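Local coordinates for cell shape-determining protein MreC (Streptococcus pneumoniae, PDB 2QF4) that takes part in forming and maintaining cell shape, probably as part of the elongasome that synthesises peripheral peptidoglycan, at residues A[12-17]-A[24-29]; A[8-13]-A[158-163]. All coordinates share one frame; numbering follows the deposited sequence.

Interaction 1: residues A[12-17]-A[24-29]; sequences DVIMRS and ELTLDA
Ile14 and Met15 both turn their backbone N-H toward one acceptor, Thr26 O, and this pairing of two residues against one is a classic beta bulge in an antiparallel hairpin. Ile14 N lies 2.8 Å from Thr26 O in a nearly straight bond, whereas the bond from Met15 N to the same oxygen is weak at 3.3 Å. Thr26 N returns a bond to Met15 O, and Ser17 N reaches Glu24 O at 3.0 Å, where the strands part into the connecting loop. On the Leu25 and Leu27 face, Val13 divides its branches: CG2 touches Leu27 CD2 at 3.9 Å and CG1 leans more loosely toward Leu25 CD2. Leu25 CD2 also sits over the centre of the Arg16 guanidinium, 3.5 Å from Arg16 CZ in the conformer described; Arg16 NH2 is bonded to Thr155 OG1. At the other end, Asp28 N binds Asp12 O, and Asp12 N meets Asp28 OD1 from above the carboxylate plane. Lying between its own N and carbonyl carbon (chi1 68°), Asp28 CG is set against Asp12, and its carboxylate plane is turned 77° from that of Asp12. Further out, Leu25 and Leu27 bond through their backbones to strand 59-63 and pack on Ile161, inside the barrel. The 2.5 Å between Asp12 OD2 and Asp28 OD2 is consistent with a proton held on the pair, which would ease the repulsion of like charges.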
loop_
_atom_site.group_PDB
_atom_site.type_symbol
_atom_site.label_atom_id
_atom_site.label_comp_id
_atom_site.label_asym_id
_atom_site.label_seq_id
_atom_site.Cartn_x
_atom_site.Cartn_y
_atom_site.Cartn_z
ATOM N N ASP A 12 15.069 2.675 -11.332
ATOM C CA ASP A 12 15.342 1.254 -11.617
ATOM C C ASP A 12 15.439 0.430 -10.343
ATOM O O ASP A 12 16.020 0.877 -9.346
ATOM C CB ASP A 12 16.700 1.105 -12.316
ATOM C CG ASP A 12 16.858 2.012 -13.491
ATOM O OD1 ASP A 12 16.175 1.777 -14.502
ATOM O OD2 ASP A 12 17.663 2.946 -13.401
ATOM N N VAL A 13 14.929 -0.797 -10.408
ATOM C CA VAL A 13 15.212 -1.806 -9.378
ATOM C C VAL A 13 16.643 -2.313 -9.545
ATOM O O VAL A 13 16.999 -2.801 -10.613
ATOM C CB VAL A 13 14.233 -2.977 -9.500
ATOM C CG1 VAL A 13 14.525 -4.038 -8.464
ATOM C CG2 VAL A 13 12.779 -2.460 -9.363
ATOM N N ILE A 14 17.447 -2.162 -8.516
ATOM C CA ILE A 14 18.810 -2.645 -8.519
ATOM C C ILE A 14 19.019 -3.793 -7.540
ATOM O O ILE A 14 20.007 -4.525 -7.660
ATOM C CB ILE A 14 19.858 -1.526 -8.335
ATOM C CG1 ILE A 14 19.558 -0.673 -7.109
ATOM C CG2 ILE A 14 19.965 -0.669 -9.620
ATOM C CD1 ILE A 14 20.702 0.209 -6.663
ATOM N N MET A 15 18.166 -3.966 -6.540
ATOM C CA MET A 15 18.218 -5.148 -5.678
ATOM C C MET A 15 16.797 -5.575 -5.357
ATOM O O MET A 15 15.890 -4.745 -5.263
ATOM C CB MET A 15 18.989 -4.899 -4.372
ATOM C CG MET A 15 20.472 -4.703 -4.542
ATOM S SD MET A 15 21.039 -3.060 -4.986
ATOM C CE MET A 15 20.823 -2.295 -3.390
ATOM N N ARG A 16 16.631 -6.867 -5.134
ATOM C CA ARG A 16 15.358 -7.519 -4.785
ATOM C C ARG A 16 15.663 -8.615 -3.789
ATOM O O ARG A 16 16.520 -9.441 -4.028
ATOM C CB ARG A 16 14.692 -8.114 -6.041
ATOM C CG ARG A 16 13.448 -8.925 -5.845
ATOM C CD ARG A 16 12.883 -9.560 -7.141
ATOM N NE ARG A 16 12.156 -8.644 -8.019
ATOM C CZ ARG A 16 10.968 -8.094 -7.882
ATOM N NH1 ARG A 16 10.621 -7.267 -8.855
ATOM N NH2 ARG A 16 10.119 -8.434 -6.924
ATOM N N SER A 17 15.010 -8.610 -2.647
ATOM C CA SER A 17 15.309 -9.626 -1.655
ATOM C C SER A 17 14.770 -10.986 -2.070
ATOM O O SER A 17 13.620 -11.118 -2.495
ATOM C CB SER A 17 14.677 -9.270 -0.336
ATOM O OG SER A 17 14.725 -10.402 0.520
ATOM N N GLU A 24 11.444 -6.902 -0.225
ATOM C CA GLU A 24 11.813 -5.520 -0.451
ATOM C C GLU A 24 12.568 -5.374 -1.735
ATOM O O GLU A 24 13.127 -6.326 -2.258
ATOM C CB GLU A 24 12.640 -5.007 0.712
ATOM C CG GLU A 24 13.958 -5.693 0.849
ATOM C CD GLU A 24 14.858 -5.004 1.828
ATOM O OE1 GLU A 24 14.400 -4.491 2.897
ATOM O OE2 GLU A 24 16.075 -5.050 1.564
ATOM N N LEU A 25 12.600 -4.146 -2.221
ATOM C CA LEU A 25 13.352 -3.761 -3.414
ATOM C C LEU A 25 14.174 -2.534 -3.070
ATOM O O LEU A 25 13.801 -1.710 -2.241
ATOM C CB LEU A 25 12.384 -3.327 -4.574
ATOM C CG LEU A 25 11.289 -4.265 -5.019
ATOM C CD1 LEU A 25 10.446 -3.586 -6.025
ATOM C CD2 LEU A 25 11.924 -5.569 -5.584
ATOM N N THR A 26 15.318 -2.398 -3.730
ATOM C CA THR A 26 16.121 -1.177 -3.704
ATOM C C THR A 26 16.085 -0.544 -5.067
ATOM O O THR A 26 16.322 -1.215 -6.089
ATOM C CB THR A 26 17.583 -1.466 -3.309
ATOM O OG1 THR A 26 17.587 -2.168 -2.082
ATOM C CG2 THR A 26 18.370 -0.172 -3.176
ATOM N N LEU A 27 15.817 0.761 -5.080
ATOM C CA LEU A 27 15.797 1.581 -6.267
ATOM C C LEU A 27 17.037 2.473 -6.316
ATOM O O LEU A 27 17.568 2.887 -5.287
ATOM C CB LEU A 27 14.532 2.458 -6.296
ATOM C CG LEU A 27 13.227 1.749 -6.057
ATOM C CD1 LEU A 27 12.064 2.780 -6.101
ATOM C CD2 LEU A 27 13.028 0.653 -7.056
ATOM N N ASP A 28 17.463 2.794 -7.531
ATOM C CA ASP A 28 18.661 3.597 -7.786
ATOM C C ASP A 28 18.439 5.101 -7.810
ATOM O O ASP A 28 19.202 5.796 -8.454
ATOM C CB ASP A 28 19.351 3.131 -9.062
ATOM C CG ASP A 28 18.568 3.410 -10.328
ATOM O OD1 ASP A 28 17.428 3.903 -10.275
ATOM O OD2 ASP A 28 19.145 3.090 -11.401
ATOM N N ALA A 29 17.501 5.622 -7.029
ATOM C CA ALA A 29 17.319 7.070 -6.803
ATOM C C ALA A 29 17.046 7.169 -5.316
ATOM O O ALA A 29 16.270 6.375 -4.782
ATOM C CB ALA A 29 16.249 7.624 -7.660
HETATM O O HOH W 1 11.603 -9.228 -2.217
#

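Interaction 2: residues A[8-13]-A[158-163]; sequences TLAADV and VDVIEL
Leu9 and Leu163 exchange two backbone hydrogen bonds, with Leu163 N 2.8 Å from Leu9 O, and the ladder repeats at Ala11 and Ile161. This regular antiparallel pairing joins the first and last strands of a six-stranded barrel, closing it with residues about 150 positions apart in the chain. Its last rung differs: Val13 N approaches Asp159 O at 2.9 Å from well above the carbonyl plane, 48° out of it. Between the rungs, CA-H...O contacts add weaker polar links, among them Ala10 CA to Ile161 O at 3.3 Å. The apolar contacts fall on two faces. Inside the barrel, Ile161 CG1, anti to the carbonyl carbon (chi1 -62°), is the branch that meets Val13 CG2, at 3.7 Å. Ile161 also packs on Ile48, and Leu163 on Val51. On the outer face Ala10 CB approaches Val160 CG1. Glu162 crosses to Thr8, where its carboxylate oxygen OE2 packs against Thr8 CG2 at 3.4 Å. A water joins the strands by donating to Asp12 OD1 at 2.6 Å and to Asp159 O at 2.9 Å. Asp159 O therefore accepts from the Val13 amide and this water, two donors holding one carbonyl where the paired strand gives way to loop.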
loop_
_atom_site.group_PDB
_atom_site.type_symbol
_atom_site.label_atom_id
_atom_site.label_comp_id
_atom_site.label_asym_id
_atom_site.label_seq_id
_atom_site.Cartn_x
_atom_site.Cartn_y
_atom_site.Cartn_z
ATOM N N THR A 8 6.259 12.599 -8.101
ATOM C CA THR A 8 6.604 11.234 -8.431
ATOM C C THR A 8 8.050 11.134 -8.861
ATOM O O THR A 8 8.658 12.104 -9.301
ATOM C CB THR A 8 5.733 10.677 -9.568
ATOM O OG1 THR A 8 6.208 11.167 -10.840
ATOM C CG2 THR A 8 4.252 11.001 -9.417
ATOM N N LEU A 9 8.577 9.923 -8.766
ATOM C CA LEU A 9 9.942 9.635 -9.180
ATOM C C LEU A 9 10.022 8.183 -9.606
ATOM O O LEU A 9 9.734 7.284 -8.805
ATOM C CB LEU A 9 10.886 9.867 -7.973
ATOM C CG LEU A 9 12.368 9.597 -8.199
ATOM C CD1 LEU A 9 12.961 10.400 -9.348
ATOM C CD2 LEU A 9 13.140 9.782 -6.909
ATOM N N ALA A 10 10.416 7.925 -10.842
ATOM C CA ALA A 10 10.571 6.565 -11.363
ATOM C C ALA A 10 12.037 6.214 -11.321
ATOM O O ALA A 10 12.885 7.024 -11.695
ATOM C CB ALA A 10 9.976 6.448 -12.766
ATOM N N ALA A 11 12.360 5.000 -10.891
ATOM C CA ALA A 11 13.746 4.589 -10.711
ATOM C C ALA A 11 13.859 3.103 -10.997
ATOM O O ALA A 11 12.898 2.348 -10.938
ATOM C CB ALA A 11 14.221 4.898 -9.288
ATOM N N ASP A 12 15.069 2.675 -11.332
ATOM C CA ASP A 12 15.342 1.254 -11.617
ATOM C C ASP A 12 15.439 0.430 -10.343
ATOM O O ASP A 12 16.020 0.877 -9.346
ATOM C CB ASP A 12 16.700 1.105 -12.316
ATOM C CG ASP A 12 16.858 2.012 -13.491
ATOM O OD1 ASP A 12 16.175 1.777 -14.502
ATOM O OD2 ASP A 12 17.663 2.946 -13.401
ATOM N N VAL A 13 14.929 -0.797 -10.408
ATOM C CA VAL A 13 15.212 -1.806 -9.378
ATOM C C VAL A 13 16.643 -2.313 -9.545
ATOM O O VAL A 13 16.999 -2.801 -10.613
ATOM C CB VAL A 13 14.233 -2.977 -9.500
ATOM C CG1 VAL A 13 14.525 -4.038 -8.464
ATOM C CG2 VAL A 13 12.779 -2.460 -9.363
ATOM N N VAL A 158 9.137 -6.810 -13.110
ATOM C CA VAL A 158 9.098 -5.355 -13.151
ATOM C C VAL A 158 10.475 -4.835 -12.785
ATOM O O VAL A 158 11.032 -5.254 -11.775
ATOM C CB VAL A 158 8.020 -4.840 -12.147
ATOM C CG1 VAL A 158 8.084 -3.337 -11.966
ATOM C CG2 VAL A 158 6.633 -5.262 -12.613
ATOM N N ASP A 159 11.026 -3.917 -13.569
ATOM C CA ASP A 159 12.330 -3.382 -13.187
ATOM C C ASP A 159 12.397 -1.869 -13.056
ATOM O O ASP A 159 13.460 -1.358 -12.860
ATOM C CB ASP A 159 13.458 -4.014 -14.017
ATOM C CG ASP A 159 13.512 -3.399 -15.437
ATOM O OD1 ASP A 159 12.616 -2.653 -15.843
ATOM O OD2 ASP A 159 14.467 -3.714 -16.212
ATOM N N VAL A 160 11.257 -1.191 -13.118
ATOM C CA VAL A 160 11.165 0.243 -12.824
ATOM C C VAL A 160 9.970 0.377 -11.891
ATOM O O VAL A 160 8.914 -0.206 -12.133
ATOM C CB VAL A 160 10.970 1.090 -14.105
ATOM C CG1 VAL A 160 10.679 2.549 -13.752
ATOM C CG2 VAL A 160 12.187 0.935 -15.049
ATOM N N ILE A 161 10.151 1.135 -10.826
ATOM C CA ILE A 161 9.112 1.417 -9.845
ATOM C C ILE A 161 8.919 2.916 -9.787
ATOM O O ILE A 161 9.867 3.665 -9.868
ATOM C CB ILE A 161 9.539 0.880 -8.473
ATOM C CG1 ILE A 161 9.714 -0.642 -8.511
ATOM C CG2 ILE A 161 8.586 1.305 -7.359
ATOM C CD1 ILE A 161 8.478 -1.459 -8.779
ATOM N N GLU A 162 7.672 3.335 -9.647
ATOM C CA GLU A 162 7.356 4.734 -9.461
ATOM C C GLU A 162 7.019 5.038 -8.008
ATOM O O GLU A 162 6.126 4.449 -7.429
ATOM C CB GLU A 162 6.185 5.120 -10.358
ATOM C CG GLU A 162 5.898 6.619 -10.335
ATOM C CD GLU A 162 4.784 7.009 -11.261
ATOM O OE1 GLU A 162 4.578 6.345 -12.288
ATOM O OE2 GLU A 162 4.133 8.012 -11.001
ATOM N N LEU A 163 7.751 5.953 -7.407
ATOM C CA LEU A 163 7.460 6.464 -6.072
ATOM C C LEU A 163 6.523 7.652 -6.221
ATOM O O LEU A 163 6.654 8.463 -7.141
ATOM C CB LEU A 163 8.741 6.933 -5.399
ATOM C CG LEU A 163 9.837 5.896 -5.204
ATOM C CD1 LEU A 163 11.020 6.545 -4.522
ATOM C CD2 LEU A 163 9.293 4.654 -4.459
HETATM O O HOH W 2 15.339 -0.690 -14.986
#

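How the interactions relate
Interactions 1 and 2 use the two edges of one strand, 6-16, which has strand 24-27 on one edge and strand 160-166 on the other within the same antiparallel barrel. This barrel is one of two in the major periplasmic domain of MreC, a domain whose fold resembles alpha-lytic protease. Their centres lie 9 Å apart, and Asp12 and Val13 belong to both. In the barrel interior Leu27 CD1 comes within 3.7 Å of Leu163 CD2. Ala29 CB packs on Ala11 CB at 3.8 Å, and Arg16 NH1 lies against Val158 O at 3.6 Å, as packing alone. The hairpin and the barrel closure thus share one apolar interior.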